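Local coordinates for aldehyde dehydrogenase (Staphylococcus aureus, PDB 6K10), which catalyses the NAD-dependent oxidation of 4,4'-diaponeurosporen-4-al to 4,4'-diaponeurosporenoic acid in the biosynthesis of the carotenoid staphyloxanthin, at the interface of chains A and B. Residues are numbered along the deposited sequence; one frame, centred on the assembly and turned at random. Chains: chain A/B, Aldehyde dehydrogenase.

Contact 1: the interface of chains A and B. Residues chain A 369, 391, 413-414; chain B 110, 112, 189, 433.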
ATOM      1  N   LYS A 369      -0.336   6.862  17.219  1.00 20.68           N
ATOM      2  CA  LYS A 369      -1.511   6.083  16.852  1.00 19.55           C
ATOM      3  C   LYS A 369      -1.268   4.606  17.140  1.00 21.17           C
ATOM      4  O   LYS A 369      -0.340   4.015  16.567  1.00 21.57           O
ATOM      5  CB  LYS A 369      -1.847   6.291  15.378  1.00 20.98           C
ATOM      6  CG  LYS A 369      -2.121   7.741  15.013  1.00 23.78           C
ATOM      7  CD  LYS A 369      -2.367   7.905  13.524  1.00 25.71           C
ATOM      8  CE  LYS A 369      -2.777   9.331  13.187  1.00 22.34           C
ATOM      9  NZ  LYS A 369      -2.883   9.537  11.716  1.00 23.49           N
ATOM     10  N   SER A 391      -7.788   7.853  15.592  1.00 22.65           N
ATOM     11  CA  SER A 391      -7.270   6.964  14.564  1.00 24.28           C
ATOM     12  C   SER A 391      -6.368   5.912  15.193  1.00 22.99           C
ATOM     13  O   SER A 391      -5.535   6.216  16.052  1.00 20.82           O
ATOM     14  CB  SER A 391      -6.495   7.733  13.493  1.00 26.65           C
ATOM     15  OG  SER A 391      -5.949   6.837  12.538  1.00 24.33           O
ATOM     16  N   GLY A 413      -1.698  -1.566  11.133  1.00 22.51           N
ATOM     17  CA  GLY A 413      -1.600  -0.342  11.893  1.00 21.90           C
ATOM     18  C   GLY A 413      -1.706   0.904  11.031  1.00 21.38           C
ATOM     19  O   GLY A 413      -2.032   0.860   9.843  1.00 21.87           O
ATOM     20  N   VAL A 414      -1.422   2.038  11.664  1.00 21.60           N
ATOM     21  CA  VAL A 414      -1.428   3.336  11.002  1.00 21.14           C
ATOM     22  C   VAL A 414      -0.476   4.238  11.774  1.00 20.88           C
ATOM     23  O   VAL A 414      -0.369   4.144  12.999  1.00 21.69           O
ATOM     24  CB  VAL A 414      -2.859   3.921  10.921  1.00 21.33           C
ATOM     25  CG1 VAL A 414      -3.433   4.155  12.315  1.00 20.64           C
ATOM     26  CG2 VAL A 414      -2.873   5.206  10.103  1.00 20.01           C
TER
ATOM     27  N   GLU B 110     -11.120   6.224   7.169  1.00 23.71           N
ATOM     28  CA  GLU B 110     -10.716   7.444   7.849  1.00 22.86           C
ATOM     29  C   GLU B 110      -9.447   8.004   7.220  1.00 23.54           C
ATOM     30  O   GLU B 110      -8.666   7.259   6.619  1.00 22.21           O
ATOM     31  CB  GLU B 110     -10.492   7.206   9.352  1.00 22.29           C
ATOM     32  CG  GLU B 110      -9.289   6.341   9.694  1.00 24.17           C
ATOM     33  CD  GLU B 110      -9.128   6.148  11.191  1.00 24.11           C
ATOM     34  OE1 GLU B 110     -10.024   6.576  11.947  1.00 25.47           O
ATOM     35  OE2 GLU B 110      -8.108   5.567  11.612  1.00 25.43           O
ATOM     36  N   TYR B 112      -5.648   9.851   6.838  1.00 23.15           N
ATOM     37  CA  TYR B 112      -4.346   9.786   7.490  1.00 23.75           C
ATOM     38  C   TYR B 112      -4.072  11.038   8.311  1.00 25.58           C
ATOM     39  O   TYR B 112      -3.468  10.959   9.387  1.00 25.54           O
ATOM     40  CB  TYR B 112      -3.247   9.603   6.444  1.00 22.79           C
ATOM     41  CG  TYR B 112      -3.118   8.197   5.915  1.00 21.90           C
ATOM     42  CD1 TYR B 112      -2.512   7.205   6.673  1.00 24.18           C
ATOM     43  CD2 TYR B 112      -3.595   7.863   4.656  1.00 21.48           C
ATOM     44  CE1 TYR B 112      -2.386   5.919   6.194  1.00 24.09           C
ATOM     45  CE2 TYR B 112      -3.474   6.577   4.166  1.00 22.01           C
ATOM     46  CZ  TYR B 112      -2.870   5.609   4.941  1.00 21.21           C
ATOM     47  OH  TYR B 112      -2.743   4.327   4.462  1.00 21.67           O
ATOM     48  N   ASP B 189       1.603  12.663   7.320  1.00 21.82           N
ATOM     49  CA  ASP B 189       0.920  11.391   7.509  1.00 22.54           C
ATOM     50  C   ASP B 189       0.856  10.561   6.233  1.00 22.33           C
ATOM     51  O   ASP B 189       0.561   9.363   6.306  1.00 25.43           O
ATOM     52  CB  ASP B 189      -0.491  11.628   8.059  1.00 24.02           C
ATOM     53  CG  ASP B 189      -0.479  12.393   9.372  1.00 25.70           C
ATOM     54  OD1 ASP B 189       0.005  11.834  10.379  1.00 25.69           O
ATOM     55  OD2 ASP B 189      -0.945  13.553   9.399  1.00 23.58           O
ATOM     56  N   HIS B 433      -6.997   5.310   5.506  1.00 19.97           N
ATOM     57  CA  HIS B 433      -6.710   4.137   6.312  1.00 21.27           C
ATOM     58  C   HIS B 433      -8.009   3.392   6.571  1.00 23.10           C
ATOM     59  O   HIS B 433      -8.978   3.976   7.066  1.00 20.65           O
ATOM     60  CB  HIS B 433      -6.060   4.494   7.645  1.00 19.99           C
ATOM     61  CG  HIS B 433      -5.981   3.330   8.581  1.00 18.78           C
ATOM     62  ND1 HIS B 433      -6.507   3.354   9.854  1.00 22.43           N
ATOM     63  CD2 HIS B 433      -5.468   2.089   8.409  1.00 20.70           C
ATOM     64  CE1 HIS B 433      -6.307   2.182  10.431  1.00 18.27           C
ATOM     65  NE2 HIS B 433      -5.679   1.397   9.576  1.00 20.91           N
TER
HETATM   66  O   HOH W   1      -0.356   9.066  10.714  1.00 24.52           O
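A:Val414 presses its branched end onto the flat imidazole of B:His433, with CB over the middle of the ring, 3.8 Å from its centroid, in a CH-pi contact. Its CG2, anti to the backbone N, reaches on to B:Tyr112, meeting CD1 of the phenol ring at 4.0 Å. CG2 of A:Val414 is also 3.9 Å from CG of B:His433, wedged between the two rings. Beside the valine, the imidazole is turned so that ND1 donates to carboxylate oxygen OE2 of B:Glu110 in an almost straight bond (167° at H) lying in the ring plane. That pairing should fix the rotation of the ring that A:Val414 covers. The same OE2 accepts the hydroxyl OG of A:Ser391 at 2.7 Å, which arrives from the opposite face of the carboxylate, 55° out of its plane. Farther out, the extended chain of A:Lys369 carries its ammonium NZ to the backbone carbonyl O of B:Tyr112, a hydrogen bond of 2.8 Å. NZ also forms a salt bridge with B:Asp189, 3.9 Å from OD1, and a water joins the same two atoms. In the fold, loop residues of chain A meet strands 104-111 and 432-439 of chain B and the loops that hold B:Tyr112 and B:Asp189.

Contact 2: the interface of chains A and B. Residues chain A 395-396, 399, 402-403, 409; chain B 437-438.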
ATOM      1  N   GLY A 395      -9.762  -2.168  15.995  1.00 16.78           N
ATOM      2  CA  GLY A 395     -10.161  -2.318  17.376  1.00 16.95           C
ATOM      3  C   GLY A 395     -11.486  -3.009  17.577  1.00 20.91           C
ATOM      4  O   GLY A 395     -11.953  -3.766  16.726  1.00 18.42           O
ATOM      5  N   ALA A 396     -12.081  -2.744  18.737  1.00 21.52           N
ATOM      6  CA  ALA A 396     -13.286  -3.445  19.147  1.00 22.74           C
ATOM      7  C   ALA A 396     -14.086  -2.582  20.109  1.00 22.46           C
ATOM      8  O   ALA A 396     -13.517  -1.871  20.941  1.00 21.75           O
ATOM      9  CB  ALA A 396     -12.946  -4.784  19.810  1.00 22.66           C
ATOM     10  N   ASP A 399     -15.170  -5.503  23.387  1.00 21.31           N
ATOM     11  CA  ASP A 399     -14.366  -6.713  23.265  1.00 18.45           C
ATOM     12  C   ASP A 399     -12.908  -6.292  23.147  1.00 22.22           C
ATOM     13  O   ASP A 399     -12.596  -5.106  23.023  1.00 21.98           O
ATOM     14  CB  ASP A 399     -14.787  -7.561  22.057  1.00 19.89           C
ATOM     15  CG  ASP A 399     -14.514  -9.042  22.256  1.00 23.00           C
ATOM     16  OD1 ASP A 399     -13.974  -9.418  23.319  1.00 21.16           O
ATOM     17  OD2 ASP A 399     -14.827  -9.831  21.338  1.00 25.05           O
ATOM     18  N   MET A 402     -10.325  -9.843  19.476  1.00 22.10           N
ATOM     19  CA  MET A 402     -11.023 -10.714  18.531  1.00 22.40           C
ATOM     20  C   MET A 402     -11.232 -10.102  17.148  1.00 22.18           C
ATOM     21  O   MET A 402     -11.658 -10.825  16.240  1.00 21.87           O
ATOM     22  CB  MET A 402     -12.378 -11.143  19.102  1.00 25.32           C
ATOM     23  CG  MET A 402     -12.280 -12.069  20.306  1.00 27.45           C
ATOM     24  SD  MET A 402     -11.138 -13.445  20.044  1.00 31.23           S
ATOM     25  CE  MET A 402     -12.080 -14.483  18.928  1.00 30.08           C
ATOM     26  N   HIS A 403     -10.951  -8.811  16.946  1.00 20.06           N
ATOM     27  CA  HIS A 403     -11.078  -8.267  15.597  1.00 20.28           C
ATOM     28  C   HIS A 403     -10.033  -8.845  14.649  1.00 23.63           C
ATOM     29  O   HIS A 403     -10.186  -8.726  13.429  1.00 26.98           O
ATOM     30  CB  HIS A 403     -11.002  -6.736  15.614  1.00 20.59           C
ATOM     31  CG  HIS A 403      -9.697  -6.187  16.102  1.00 21.38           C
ATOM     32  ND1 HIS A 403      -9.221  -6.412  17.376  1.00 23.28           N
ATOM     33  CD2 HIS A 403      -8.778  -5.403  15.491  1.00 21.02           C
ATOM     34  CE1 HIS A 403      -8.060  -5.798  17.525  1.00 23.68           C
ATOM     35  NE2 HIS A 403      -7.769  -5.178  16.396  1.00 21.00           N
ATOM     36  N   LEU A 409     -11.641  -9.037   7.929  1.00 22.46           N
ATOM     37  CA  LEU A 409     -11.244  -7.732   8.426  1.00 20.66           C
ATOM     38  C   LEU A 409      -9.754  -7.544   8.196  1.00 21.33           C
ATOM     39  O   LEU A 409      -8.961  -8.358   8.689  1.00 23.68           O
ATOM     40  CB  LEU A 409     -11.568  -7.607   9.916  1.00 20.27           C
ATOM     41  CG  LEU A 409     -13.036  -7.463  10.315  1.00 20.87           C
ATOM     42  CD1 LEU A 409     -13.150  -7.338  11.822  1.00 22.69           C
ATOM     43  CD2 LEU A 409     -13.686  -6.266   9.636  1.00 22.17           C
TER
ATOM     44  N   TYR B 437     -13.063  -2.776  12.840  1.00 19.42           N
ATOM     45  CA  TYR B 437     -13.462  -2.872  14.234  1.00 20.11           C
ATOM     46  C   TYR B 437     -14.685  -3.764  14.356  1.00 23.15           C
ATOM     47  O   TYR B 437     -15.462  -3.921  13.409  1.00 23.03           O
ATOM     48  CB  TYR B 437     -13.714  -1.494  14.862  1.00 18.11           C
ATOM     49  CG  TYR B 437     -14.948  -0.765  14.383  1.00 21.70           C
ATOM     50  CD1 TYR B 437     -14.890   0.099  13.297  1.00 22.16           C
ATOM     51  CD2 TYR B 437     -16.164  -0.916  15.038  1.00 23.84           C
ATOM     52  CE1 TYR B 437     -16.015   0.777  12.864  1.00 24.35           C
ATOM     53  CE2 TYR B 437     -17.291  -0.246  14.612  1.00 21.03           C
ATOM     54  CZ  TYR B 437     -17.213   0.600  13.528  1.00 25.07           C
ATOM     55  OH  TYR B 437     -18.340   1.270  13.108  1.00 25.59           O
ATOM     56  N   ILE B 438     -14.833  -4.362  15.533  1.00 21.12           N
ATOM     57  CA  ILE B 438     -15.950  -5.246  15.817  1.00 21.62           C
ATOM     58  C   ILE B 438     -16.759  -4.669  16.968  1.00 23.34           C
ATOM     59  O   ILE B 438     -16.318  -3.773  17.693  1.00 21.85           O
ATOM     60  CB  ILE B 438     -15.495  -6.682  16.150  1.00 18.63           C
ATOM     61  CG1 ILE B 438     -14.560  -6.678  17.359  1.00 22.07           C
ATOM     62  CG2 ILE B 438     -14.826  -7.323  14.953  1.00 18.45           C
ATOM     63  CD1 ILE B 438     -14.321  -8.044  17.958  1.00 24.90           C
TER
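CB of A:His403, at the base of its flat imidazole, packs on CG2 of B:Ile438 at 3.9 Å. Within chain A, CA of A:Gly395 lies over the centre of one face of that ring, 3.8 Å above its plane. B:Tyr437 comes in through its backbone and CB, the latter 3.4 Å from the carbonyl O of A:Gly395. That same oxygen accepts the backbone N of B:Ile438 at 3.2 Å, a bent bond of 146° at H. A:Gly395 with B:Tyr437 and A:Ala396 with B:Ile438 form parallel bridges between strand 394-397 of chain A and strand 432-439 of chain B. B:Ile438 then fills the surrounding pocket with both branches. CG1 lies between the backbone N and the carbonyl carbon (chi1 59°), an orientation that brings it against CB of A:Ala396 at a tight 3.5 Å. Beyond it, CD1 points towards the start of the 3-10 helix 402-404 and meets CB of A:Met402 at 3.8 Å. The other branch, CG2, packs on CD1 of A:Leu409 at 3.6 Å, the two side chains crossing at about a right angle. By pairing strand 432-439 with strand 394-397 and seating B:Ile438 among apolar groups of chain A, the site probably helps to hold the dimer together, as oligomerisation strands of aldehyde dehydrogenases do.

Contact 3: the interface of chains A and B. Residues chain A 108, 110, 435; chain B 387-388.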
ATOM      1  N   LYS A 108      -5.080  -7.717 -14.141  1.00 22.70           N
ATOM      2  CA  LYS A 108      -4.322  -8.939 -13.918  1.00 25.52           C
ATOM      3  C   LYS A 108      -3.719  -8.912 -12.520  1.00 26.21           C
ATOM      4  O   LYS A 108      -3.136  -7.903 -12.113  1.00 26.26           O
ATOM      5  CB  LYS A 108      -3.222  -9.065 -14.975  1.00 24.72           C
ATOM      6  CG  LYS A 108      -2.103 -10.043 -14.646  1.00 25.57           C
ATOM      7  CD  LYS A 108      -2.520 -11.474 -14.922  1.00 27.21           C
ATOM      8  CE  LYS A 108      -1.314 -12.400 -14.924  1.00 32.10           C
ATOM      9  NZ  LYS A 108      -1.645 -13.752 -15.451  1.00 32.00           N
ATOM     10  N   GLU A 110      -0.822 -10.356 -10.289  1.00 23.71           N
ATOM     11  CA  GLU A 110       0.464 -10.991 -10.528  1.00 22.86           C
ATOM     12  C   GLU A 110       1.380 -10.795  -9.328  1.00 23.54           C
ATOM     13  O   GLU A 110       1.216  -9.836  -8.565  1.00 22.21           O
ATOM     14  CB  GLU A 110       1.139 -10.441 -11.796  1.00 22.29           C
ATOM     15  CG  GLU A 110       1.608  -8.999 -11.701  1.00 24.17           C
ATOM     16  CD  GLU A 110       2.264  -8.523 -12.985  1.00 24.11           C
ATOM     17  OE1 GLU A 110       2.234  -9.271 -13.983  1.00 25.47           O
ATOM     18  OE2 GLU A 110       2.809  -7.401 -12.997  1.00 25.43           O
ATOM     19  N   LYS A 435      -2.372  -5.264 -11.998  1.00 18.25           N
ATOM     20  CA  LYS A 435      -1.867  -4.728 -13.258  1.00 20.95           C
ATOM     21  C   LYS A 435      -3.049  -4.458 -14.182  1.00 22.72           C
ATOM     22  O   LYS A 435      -3.630  -5.386 -14.753  1.00 25.71           O
ATOM     23  CB  LYS A 435      -0.871  -5.697 -13.887  1.00 17.33           C
ATOM     24  CG  LYS A 435      -0.198  -5.186 -15.148  1.00 15.52           C
ATOM     25  CD  LYS A 435       0.950  -6.103 -15.558  1.00 20.57           C
ATOM     26  CE  LYS A 435       0.444  -7.395 -16.179  1.00 21.34           C
ATOM     27  NZ  LYS A 435       1.540  -8.393 -16.353  1.00 20.38           N
TER
ATOM     28  N   ILE B 387       1.250 -10.780 -21.094  1.00 24.31           N
ATOM     29  CA  ILE B 387       0.599 -10.360 -19.855  1.00 27.17           C
ATOM     30  C   ILE B 387       1.023 -11.252 -18.696  1.00 24.14           C
ATOM     31  O   ILE B 387       1.192 -10.785 -17.562  1.00 25.14           O
ATOM     32  CB  ILE B 387      -0.931 -10.352 -20.032  1.00 29.76           C
ATOM     33  CG1 ILE B 387      -1.335  -9.393 -21.159  1.00 31.61           C
ATOM     34  CG2 ILE B 387      -1.621  -9.989 -18.722  1.00 29.78           C
ATOM     35  CD1 ILE B 387      -2.789  -9.500 -21.565  1.00 33.16           C
ATOM     36  N   ASN B 388       1.224 -12.544 -18.962  1.00 24.46           N
ATOM     37  CA  ASN B 388       1.544 -13.473 -17.885  1.00 28.15           C
ATOM     38  C   ASN B 388       3.023 -13.444 -17.516  1.00 25.83           C
ATOM     39  O   ASN B 388       3.370 -13.593 -16.339  1.00 30.85           O
ATOM     40  CB  ASN B 388       1.133 -14.895 -18.269  1.00 28.92           C
ATOM     41  CG  ASN B 388      -0.368 -15.057 -18.390  1.00 35.54           C
ATOM     42  OD1 ASN B 388      -1.137 -14.222 -17.914  1.00 38.95           O
ATOM     43  ND2 ASN B 388      -0.794 -16.152 -19.006  1.00 38.73           N
TER
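A:Lys108, on strand 104-111, one of the oligomerisation strands that aldehyde dehydrogenases extend towards a partner subunit, meets the C-terminal end of helix 380-389 of chain B. Its CG is anti to the backbone N (chi1 163°), and a bend at chi2 turns the rest of the chain along the helix end. The methylenes pass CG2 of B:Ile387, CG being the nearest at 4.1 Å, in a loose apolar contact. The ammonium NZ ends at the side-chain amide oxygen OD1 of B:Asn388, 2.6 Å away, where it donates a hydrogen bond. It comes from above the amide plane, 48° out of it, with the two side chains at about a right angle.

The backbone carbonyl of B:Ile387 receives the second lysine. NZ of A:Lys435 donates to its O at 2.7 Å, in the carbonyl plane and on a lone pair. The helix dipole would also be expected to favour an ammonium group at this end. A bend at chi3 (75°) brings the NZ of A:Lys435 round to it. The same NZ is held from its own side by A:Glu110, through a hydrogen-bonded salt bridge of 2.6 Å to carboxylate oxygen OE1, which it meets from above the carboxylate plane. A:Glu110 is thus a second-shell residue that positions A:Lys435, and its charge probably offsets that of A:Lys435.

Contacts 1 and 2 are neighbours, their C-alpha centres about 16 Å apart, whereas contact 3 lies about 30 Å from contact 1 and about 34 Å from contact 2. All three draw on strand 432-439, from chain B in contacts 1 and 2 and chain A in contact 3; strand 104-111 serves contacts 1 and 3. Glu110 bonds the partner chain and same-chain His433 in contact 1, and supports same-chain Lys435 in contact 3. The two-fold symmetry repeats every contact. The centres of contacts 1 and 2 lie about 12 to 15 Å from the predicted active-site residues of chain A, so pairing may support the catalytic region.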